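Local coordinates for Ent-copalyl diphosphate synthase (Streptomyces platensis, PDB 5BP8), which is a bacterial enzyme of the terpene-synthase kind, mainly alpha-helical and related in part to the squalene-hopene cyclases, at residues 66-70 against 443-447; 26-32 against 498-504; 428-433 against 455-459. One frame throughout, in Å; residues are numbered along the deposited sequence.

Contact 1 of 3, residues 66-70 against 443-447; sequences APDGY and GRWQG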
loop_
_atom_site.group_PDB
_atom_site.type_symbol
_atom_site.label_atom_id
_atom_site.label_comp_id
_atom_site.label_asym_id
_atom_site.label_seq_id
_atom_site.Cartn_x
_atom_site.Cartn_y
_atom_site.Cartn_z
ATOM N N ALA A 66 -0.380 6.548 12.131
ATOM C CA ALA A 66 0.541 5.714 12.879
ATOM C C ALA A 66 1.733 6.514 13.453
ATOM O O ALA A 66 1.892 7.705 13.159
ATOM C CB ALA A 66 1.015 4.591 11.953
ATOM N N PRO A 67 2.601 5.860 14.254
ATOM C CA PRO A 67 3.751 6.537 14.829
ATOM C C PRO A 67 4.884 6.836 13.862
ATOM O O PRO A 67 4.780 6.579 12.643
ATOM C CB PRO A 67 4.217 5.559 15.921
ATOM C CG PRO A 67 3.066 4.679 16.171
ATOM C CD PRO A 67 2.426 4.527 14.853
ATOM N N ASP A 68 5.966 7.395 14.396
ATOM C CA ASP A 68 7.245 7.522 13.681
ATOM C C ASP A 68 7.188 8.428 12.442
ATOM O O ASP A 68 7.953 8.284 11.473
ATOM C CB ASP A 68 7.808 6.128 13.323
ATOM C CG ASP A 68 8.048 5.262 14.534
ATOM O OD1 ASP A 68 8.307 5.823 15.600
ATOM O OD2 ASP A 68 7.950 4.025 14.441
ATOM N N GLY A 69 6.240 9.357 12.456
ATOM C CA GLY A 69 6.096 10.285 11.373
ATOM C C GLY A 69 5.067 9.862 10.349
ATOM O O GLY A 69 4.770 10.632 9.444
ATOM N N TYR A 70 4.486 8.663 10.495
ATOM C CA TYR A 70 3.476 8.221 9.566
ATOM C C TYR A 70 2.193 9.053 9.817
ATOM O O TYR A 70 1.220 8.943 9.068
ATOM C CB TYR A 70 3.187 6.743 9.690
ATOM C CG TYR A 70 4.223 5.884 8.971
ATOM C CD1 TYR A 70 4.108 5.622 7.618
ATOM C CD2 TYR A 70 5.331 5.393 9.636
ATOM C CE1 TYR A 70 5.054 4.863 6.935
ATOM C CE2 TYR A 70 6.269 4.598 8.975
ATOM C CZ TYR A 70 6.138 4.352 7.621
ATOM O OH TYR A 70 7.064 3.586 6.931
ATOM N N GLY A 443 5.260 -7.877 15.168
ATOM C CA GLY A 443 4.885 -6.698 14.446
ATOM C C GLY A 443 5.655 -5.475 14.882
ATOM O O GLY A 443 6.186 -5.431 15.999
ATOM N N ARG A 444 5.698 -4.487 13.995
ATOM C CA ARG A 444 6.471 -3.278 14.222
ATOM C C ARG A 444 5.979 -2.440 15.399
ATOM O O ARG A 444 6.760 -2.109 16.301
ATOM C CB ARG A 444 6.481 -2.417 12.957
ATOM C CG ARG A 444 7.318 -1.168 13.144
ATOM C CD ARG A 444 7.495 -0.373 11.869
ATOM N NE ARG A 444 8.116 0.916 12.183
ATOM C CZ ARG A 444 8.523 1.802 11.274
ATOM N NH1 ARG A 444 8.411 1.563 9.975
ATOM N NH2 ARG A 444 9.052 2.949 11.677
ATOM N N TRP A 445 4.704 -2.062 15.354
ATOM C CA TRP A 445 4.115 -1.182 16.378
ATOM C C TRP A 445 3.252 -1.966 17.384
ATOM O O TRP A 445 3.010 -1.512 18.503
ATOM C CB TRP A 445 3.296 -0.109 15.700
ATOM C CG TRP A 445 4.093 0.863 14.924
ATOM C CD1 TRP A 445 5.117 1.628 15.390
ATOM C CD2 TRP A 445 3.966 1.173 13.537
ATOM N NE1 TRP A 445 5.625 2.412 14.394
ATOM C CE2 TRP A 445 4.941 2.155 13.239
ATOM C CE3 TRP A 445 3.136 0.710 12.511
ATOM C CZ2 TRP A 445 5.103 2.696 11.964
ATOM C CZ3 TRP A 445 3.270 1.274 11.240
ATOM C CH2 TRP A 445 4.253 2.256 10.980
ATOM N N GLN A 446 2.818 -3.156 16.991
ATOM C CA GLN A 446 2.060 -4.052 17.845
ATOM C C GLN A 446 2.103 -5.409 17.144
ATOM O O GLN A 446 2.425 -5.478 15.962
ATOM C CB GLN A 446 0.587 -3.589 17.915
ATOM C CG GLN A 446 -0.097 -3.683 16.561
ATOM C CD GLN A 446 -1.393 -2.928 16.479
ATOM O OE1 GLN A 446 -1.539 -2.016 15.660
ATOM N NE2 GLN A 446 -2.347 -3.285 17.346
ATOM N N GLY A 447 1.726 -6.476 17.827
ATOM C CA GLY A 447 1.470 -7.735 17.116
ATOM C C GLY A 447 0.336 -7.604 16.123
ATOM O O GLY A 447 -0.756 -7.093 16.454
HETATM O O HOH W 1 8.965 1.547 14.956
HETATM O O HOH W 2 9.525 3.157 7.617
#

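Contact 2 of 3, residues 26-32 against 498-504; sequences LVAPSVY and KDIYAPV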
loop_
_atom_site.group_PDB
_atom_site.type_symbol
_atom_site.label_atom_id
_atom_site.label_comp_id
_atom_site.label_asym_id
_atom_site.label_seq_id
_atom_site.Cartn_x
_atom_site.Cartn_y
_atom_site.Cartn_z
ATOM N N LEU A 26 -9.732 -5.773 -2.226
ATOM C CA LEU A 26 -10.166 -5.123 -0.985
ATOM C C LEU A 26 -9.023 -4.372 -0.312
ATOM O O LEU A 26 -8.007 -4.966 0.116
ATOM C CB LEU A 26 -10.802 -6.127 -0.013
ATOM C CG LEU A 26 -11.231 -5.598 1.356
ATOM C CD1 LEU A 26 -12.227 -4.449 1.232
ATOM C CD2 LEU A 26 -11.831 -6.743 2.192
ATOM N N VAL A 27 -9.187 -3.054 -0.250
ATOM C CA VAL A 27 -8.303 -2.162 0.500
ATOM C C VAL A 27 -9.163 -1.415 1.485
ATOM O O VAL A 27 -10.154 -0.780 1.072
ATOM C CB VAL A 27 -7.516 -1.168 -0.407
ATOM C CG1 VAL A 27 -6.661 -0.229 0.466
ATOM C CG2 VAL A 27 -6.605 -1.908 -1.382
ATOM N N ALA A 28 -8.810 -1.470 2.768
ATOM C CA ALA A 28 -9.613 -0.801 3.807
ATOM C C ALA A 28 -9.489 0.708 3.662
ATOM O O ALA A 28 -8.466 1.206 3.182
ATOM C CB ALA A 28 -9.147 -1.214 5.192
ATOM N N PRO A 29 -10.520 1.449 4.087
ATOM C CA PRO A 29 -10.355 2.906 4.076
ATOM C C PRO A 29 -9.229 3.371 4.957
ATOM O O PRO A 29 -8.819 2.674 5.892
ATOM C CB PRO A 29 -11.698 3.441 4.621
ATOM C CG PRO A 29 -12.672 2.304 4.507
ATOM C CD PRO A 29 -11.889 1.022 4.420
ATOM N N SER A 30 -8.694 4.537 4.630
ATOM C CA SER A 30 -7.816 5.225 5.542
ATOM C C SER A 30 -8.115 6.707 5.544
ATOM O O SER A 30 -8.977 7.204 4.802
ATOM C CB SER A 30 -6.327 4.962 5.228
ATOM O OG SER A 30 -5.980 5.472 3.957
ATOM N N VAL A 31 -7.414 7.414 6.420
ATOM C CA VAL A 31 -7.693 8.829 6.636
ATOM C C VAL A 31 -7.351 9.680 5.417
ATOM O O VAL A 31 -8.111 10.567 5.052
ATOM C CB VAL A 31 -6.903 9.318 7.867
ATOM C CG1 VAL A 31 -6.909 10.832 7.972
ATOM C CG2 VAL A 31 -7.463 8.667 9.136
ATOM N N TYR A 32 -6.218 9.426 4.771
ATOM C CA TYR A 32 -5.749 10.393 3.745
ATOM C C TYR A 32 -6.791 10.714 2.664
ATOM O O TYR A 32 -7.153 11.886 2.477
ATOM C CB TYR A 32 -4.420 9.955 3.072
ATOM C CG TYR A 32 -4.041 10.930 1.993
ATOM C CD1 TYR A 32 -3.333 12.086 2.292
ATOM C CD2 TYR A 32 -4.463 10.756 0.682
ATOM C CE1 TYR A 32 -3.040 13.015 1.330
ATOM C CE2 TYR A 32 -4.175 11.702 -0.302
ATOM C CZ TYR A 32 -3.458 12.839 0.033
ATOM O OH TYR A 32 -3.134 13.804 -0.919
ATOM N N LYS A 498 -0.339 6.883 -0.027
ATOM C CA LYS A 498 -0.388 8.247 0.426
ATOM C C LYS A 498 -0.091 8.274 1.918
ATOM O O LYS A 498 0.795 9.002 2.370
ATOM C CB LYS A 498 -1.800 8.852 0.153
ATOM C CG LYS A 498 -2.147 9.007 -1.324
ATOM C CD LYS A 498 -1.403 10.154 -1.974
ATOM C CE LYS A 498 -1.568 10.135 -3.488
ATOM N NZ LYS A 498 -2.981 10.368 -3.870
ATOM N N ASP A 499 -0.879 7.521 2.676
ATOM C CA ASP A 499 -0.543 7.173 4.059
ATOM C C ASP A 499 -0.116 5.702 3.972
ATOM O O ASP A 499 0.757 5.385 3.145
ATOM C CB ASP A 499 -1.589 7.546 5.166
ATOM C CG ASP A 499 -3.085 7.151 4.872
ATOM O OD1 ASP A 499 -3.387 6.293 4.012
ATOM O OD2 ASP A 499 -3.992 7.731 5.586
ATOM N N ILE A 500 -0.657 4.833 4.807
ATOM C CA ILE A 500 -0.373 3.384 4.740
ATOM C C ILE A 500 -1.711 2.637 4.724
ATOM O O ILE A 500 -2.669 3.024 5.422
ATOM C CB ILE A 500 0.545 2.862 5.864
ATOM C CG1 ILE A 500 0.190 3.415 7.261
ATOM C CG2 ILE A 500 1.986 3.216 5.537
ATOM C CD1 ILE A 500 1.174 3.017 8.354
ATOM N N TYR A 501 -1.804 1.627 3.858
ATOM C CA TYR A 501 -3.038 0.930 3.580
ATOM C C TYR A 501 -2.976 -0.545 3.855
ATOM O O TYR A 501 -1.883 -1.133 3.897
ATOM C CB TYR A 501 -3.465 1.163 2.122
ATOM C CG TYR A 501 -2.649 0.474 1.050
ATOM C CD1 TYR A 501 -1.546 1.106 0.450
ATOM C CD2 TYR A 501 -3.009 -0.793 0.583
ATOM C CE1 TYR A 501 -0.810 0.471 -0.521
ATOM C CE2 TYR A 501 -2.282 -1.420 -0.409
ATOM C CZ TYR A 501 -1.204 -0.779 -0.976
ATOM O OH TYR A 501 -0.481 -1.427 -1.971
ATOM N N ALA A 502 -4.157 -1.119 4.065
ATOM C CA ALA A 502 -4.324 -2.542 4.365
ATOM C C ALA A 502 -5.042 -3.268 3.232
ATOM O O ALA A 502 -6.273 -3.088 3.029
ATOM C CB ALA A 502 -5.103 -2.748 5.664
ATOM N N PRO A 503 -4.295 -4.095 2.499
ATOM C CA PRO A 503 -4.927 -4.981 1.512
ATOM C C PRO A 503 -5.430 -6.236 2.234
ATOM O O PRO A 503 -4.679 -7.227 2.452
ATOM C CB PRO A 503 -3.811 -5.253 0.547
ATOM C CG PRO A 503 -2.578 -5.313 1.427
ATOM C CD PRO A 503 -2.843 -4.309 2.551
ATOM N N VAL A 504 -6.693 -6.175 2.630
ATOM C CA VAL A 504 -7.243 -7.091 3.624
ATOM C C VAL A 504 -7.242 -8.550 3.123
ATOM O O VAL A 504 -6.929 -9.463 3.863
ATOM C CB VAL A 504 -8.672 -6.648 4.039
ATOM C CG1 VAL A 504 -9.363 -7.708 4.890
ATOM C CG2 VAL A 504 -8.631 -5.286 4.752
HETATM O O HOH W 3 -6.147 0.857 4.342
#

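Contact 3 of 3, residues 428-433 against 455-459; sequences AAAWAL and MVQLL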
loop_
_atom_site.group_PDB
_atom_site.type_symbol
_atom_site.label_atom_id
_atom_site.label_comp_id
_atom_site.label_asym_id
_atom_site.label_seq_id
_atom_site.Cartn_x
_atom_site.Cartn_y
_atom_site.Cartn_z
ATOM N N ALA A 428 18.224 -14.523 9.020
ATOM C CA ALA A 428 16.824 -14.025 9.007
ATOM C C ALA A 428 15.937 -14.786 10.006
ATOM O O ALA A 428 15.139 -14.182 10.760
ATOM C CB ALA A 428 16.239 -14.097 7.608
ATOM N N ALA A 429 16.055 -16.103 10.040
ATOM C CA ALA A 429 15.289 -16.915 10.996
ATOM C C ALA A 429 15.707 -16.620 12.448
ATOM O O ALA A 429 14.867 -16.590 13.345
ATOM C CB ALA A 429 15.440 -18.408 10.686
ATOM N N ALA A 430 16.997 -16.382 12.670
ATOM C CA ALA A 430 17.475 -15.964 13.976
ATOM C C ALA A 430 16.841 -14.626 14.404
ATOM O O ALA A 430 16.485 -14.448 15.574
ATOM C CB ALA A 430 18.984 -15.847 13.975
ATOM N N TRP A 431 16.759 -13.694 13.459
ATOM C CA TRP A 431 16.132 -12.392 13.699
ATOM C C TRP A 431 14.656 -12.551 14.033
ATOM O O TRP A 431 14.119 -11.881 14.937
ATOM C CB TRP A 431 16.342 -11.492 12.484
ATOM C CG TRP A 431 15.691 -10.162 12.577
ATOM C CD1 TRP A 431 16.173 -9.061 13.205
ATOM C CD2 TRP A 431 14.434 -9.783 12.010
ATOM N NE1 TRP A 431 15.306 -7.996 13.049
ATOM C CE2 TRP A 431 14.221 -8.418 12.339
ATOM C CE3 TRP A 431 13.472 -10.451 11.258
ATOM C CZ2 TRP A 431 13.083 -7.716 11.930
ATOM C CZ3 TRP A 431 12.343 -9.748 10.851
ATOM C CH2 TRP A 431 12.167 -8.398 11.184
ATOM N N ALA A 432 13.993 -13.453 13.331
ATOM C CA ALA A 432 12.627 -13.776 13.658
ATOM C C ALA A 432 12.486 -14.267 15.089
ATOM O O ALA A 432 11.623 -13.806 15.816
ATOM C CB ALA A 432 12.045 -14.784 12.672
ATOM N N LEU A 433 13.348 -15.184 15.536
ATOM C CA LEU A 433 13.195 -15.711 16.881
ATOM C C LEU A 433 13.428 -14.600 17.899
ATOM O O LEU A 433 12.763 -14.527 18.929
ATOM C CB LEU A 433 14.189 -16.866 17.132
ATOM C CG LEU A 433 14.039 -18.105 16.262
ATOM C CD1 LEU A 433 15.132 -19.114 16.573
ATOM C CD2 LEU A 433 12.680 -18.736 16.474
HETATM N N MSE A 455 6.185 -14.163 9.530
HETATM C CA MSE A 455 7.213 -14.861 10.302
HETATM C C MSE A 455 6.934 -16.331 10.440
HETATM O O MSE A 455 7.873 -17.151 10.384
HETATM C CB MSE A 455 7.416 -14.189 11.663
HETATM C CG MSE A 455 8.047 -12.813 11.466
HETATM SE SE MSE A 455 9.818 -12.811 10.623
HETATM C CE MSE A 455 9.346 -12.458 8.771
ATOM N N VAL A 456 5.684 -16.715 10.630
ATOM C CA VAL A 456 5.352 -18.142 10.691
ATOM C C VAL A 456 5.736 -18.831 9.363
ATOM O O VAL A 456 6.379 -19.912 9.368
ATOM C CB VAL A 456 3.870 -18.370 11.047
ATOM C CG1 VAL A 456 3.452 -19.806 10.784
ATOM C CG2 VAL A 456 3.620 -17.995 12.497
ATOM N N GLN A 457 5.391 -18.198 8.244
ATOM C CA GLN A 457 5.776 -18.707 6.924
ATOM C C GLN A 457 7.276 -18.827 6.760
ATOM O O GLN A 457 7.758 -19.865 6.292
ATOM C CB GLN A 457 5.283 -17.813 5.804
ATOM C CG GLN A 457 3.791 -17.838 5.604
ATOM C CD GLN A 457 3.381 -17.045 4.382
ATOM O OE1 GLN A 457 3.946 -17.225 3.291
ATOM N NE2 GLN A 457 2.385 -16.169 4.553
ATOM N N LEU A 458 8.010 -17.773 7.130
ATOM C CA LEU A 458 9.465 -17.775 7.046
ATOM C C LEU A 458 10.034 -18.957 7.808
ATOM O O LEU A 458 10.865 -19.710 7.274
ATOM C CB LEU A 458 10.055 -16.471 7.592
ATOM C CG LEU A 458 11.582 -16.347 7.634
ATOM C CD1 LEU A 458 12.220 -16.733 6.316
ATOM C CD2 LEU A 458 12.020 -14.936 8.018
ATOM N N LEU A 459 9.611 -19.111 9.068
ATOM C CA LEU A 459 10.153 -20.160 9.927
ATOM C C LEU A 459 9.821 -21.561 9.418
ATOM O O LEU A 459 10.703 -22.437 9.389
ATOM C CB LEU A 459 9.658 -19.992 11.363
ATOM C CG LEU A 459 10.174 -18.764 12.123
ATOM C CD1 LEU A 459 9.434 -18.614 13.446
ATOM C CD2 LEU A 459 11.671 -18.838 12.369
#

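Contact 1 of 3, residues 66-70 against 443-447
Two loops 373 residues apart in sequence meet here near the surface, each just downstream of a stretch resembling the QW repeats of squalene-hopene cyclases. Residues 66-70 cover one face and part of the edge of the indole of W445, the residue with the largest covered area, 101 Å². A66 comes first: its CB lies 4.2 Å from the centroid of the six-membered ring of W445 and 18° off the normal, a CH-pi contact. P67 continues over the same face, with CD 3.7 Å from the centroid of the five-membered ring of W445 and only 6° off its normal. P67 also opens a type I' turn closed by Y70 N to P67 O at 3.0 Å; D68 and G69 occupy its corners with positive phi angles, as this turn requires. The turn brings the carboxylate of D68 to the edge of the indole, where W445 NE1 donates to D68 OD2 at 2.8 Å and 168°. The same OD2 forms a salt bridge with R444 NH2 (3.2 Å), and water 1 links it to R444 NE. Y70 also lies at the indole edge, which points at its face in an offset edge-to-face pair (5.3 Å between the centroids of the Y70 ring and the W445 six-membered ring, planes at 78°). Water 2 lies between Y70 OH and R444 NH1, but these groups also bond directly to H496 and to A400 O respectively. With the indole nitrogen, the guanidinium and a water all directed at one carboxylate oxygen, negative charge on D68 is well compensated, and the contact joins directional polar bonds to ring packing.

Contact 2 of 3, residues 26-32 against 498-504
This is a buried, roughly antiparallel pairing of two mostly irregular segments from near the two ends of the chain, its centre about 7 Å from the centre of the chain. The CA 26 to 32 and CA 498 to 504 directions differ by 152°. Residues 26-32 lead into helix 31-40, while 498-504 carry strand 500-501 into helix 504-518. At one end the backbones are joined by A28 N to A502 O (3.0 Å, 165°) and by a weak bond from V504 N to L26 O (3.1 Å, 135°). Water 3 fills the gap where they diverge, donating to A28 O at 2.6 Å and accepting from A502 N at 2.8 Å. Around this end, L26 CD2 packs on V504 CB (3.7 Å) and V27 CG1 on Y501 CD2 (3.7 Å). At the other end D499 spans the interface: OD1 accepts from S30 OG (2.7 Å) and OD2 from Y32 N (2.9 Å, 150°). Beside it, K498 CB sits over the face of the Y32 ring, 3.7 Å from its centroid, while K498 NZ and Y32 OH both reach E194. Both D499 oxygens are thus engaged, one of them by a first-turn amide of helix 31-40, which tethers the start of that helix to the C-terminal segment.

Contact 3 of 3, residues 428-433 against 455-459
A selenium atom lies in this helix-helix contact: residue 455 is a selenomethionine, and M455 SE is 3.6 Å from A432 CB. M455 SE is also 4.0 Å from W431 CZ3. This second approach is a Met-aromatic contact, although an oblique one, since the selenium stands 69° off the normal of the W431 six-membered ring. Beyond it the interface is apolar, with no hydrogen bond between the segments. L459 is the most covered residue, with 63 Å² buried by the other segment; L459 CD2 is 4.2 Å from A429 CB, 4.1 Å from A432 CB and 4.2 Å from L433 CD2, so this one methyl meets three residues spaced i, i+3 and i+4 along one side of the helix. L458 CD2 packs on A428 CB at 4.3 Å. The small alanines leave room for the longer side chains opposite: CA atoms are 6.2 Å apart for A429 and L459, and 6.5 Å for A432 and M455. The axes of the two short helical segments pass 10.1 Å apart, their directions differing by 137° (signed crossing angle -137°), so successive helices form an oblique, broadly antiparallel hairpin, consistent with the alpha-helical hairpin repeats of this family. The loop joining helices 422-435 and 449-461 tucks W442 against M455 and L459, and its NE1 donates to A432 O. Helix 402-416 flanks the pair, with Y403 meeting the W431 ring and T406 touching A428. Helix 469-484 adds S474 against L433 and L459, while helix 504-518 packs on V456 and Q457.

How the contacts relate
I500 joins contacts 1 and 2, whose centres are 15 Å apart. Its CA-to-CB bond points away from 26-32, and the side chain packs into contact 1: I500 CG2 is 3.8 Å from Y70 CE1, while I500 CD1 is 3.9 Å from A66 CB and 4.0 Å from W445 CZ3. Contact 3 touches neither; its centre is 20 Å from that of contact 1 and 26 Å from that of contact 2, with nearest atoms about 7 and 11 Å away. Along the chain, contact 2 encloses both others, while contacts 1 and 3 interlace, because 443-447 belongs to the loop between the two helices that contact 3 pairs. That helical hairpin thus presents the loop to the N-terminal 66-70 turn.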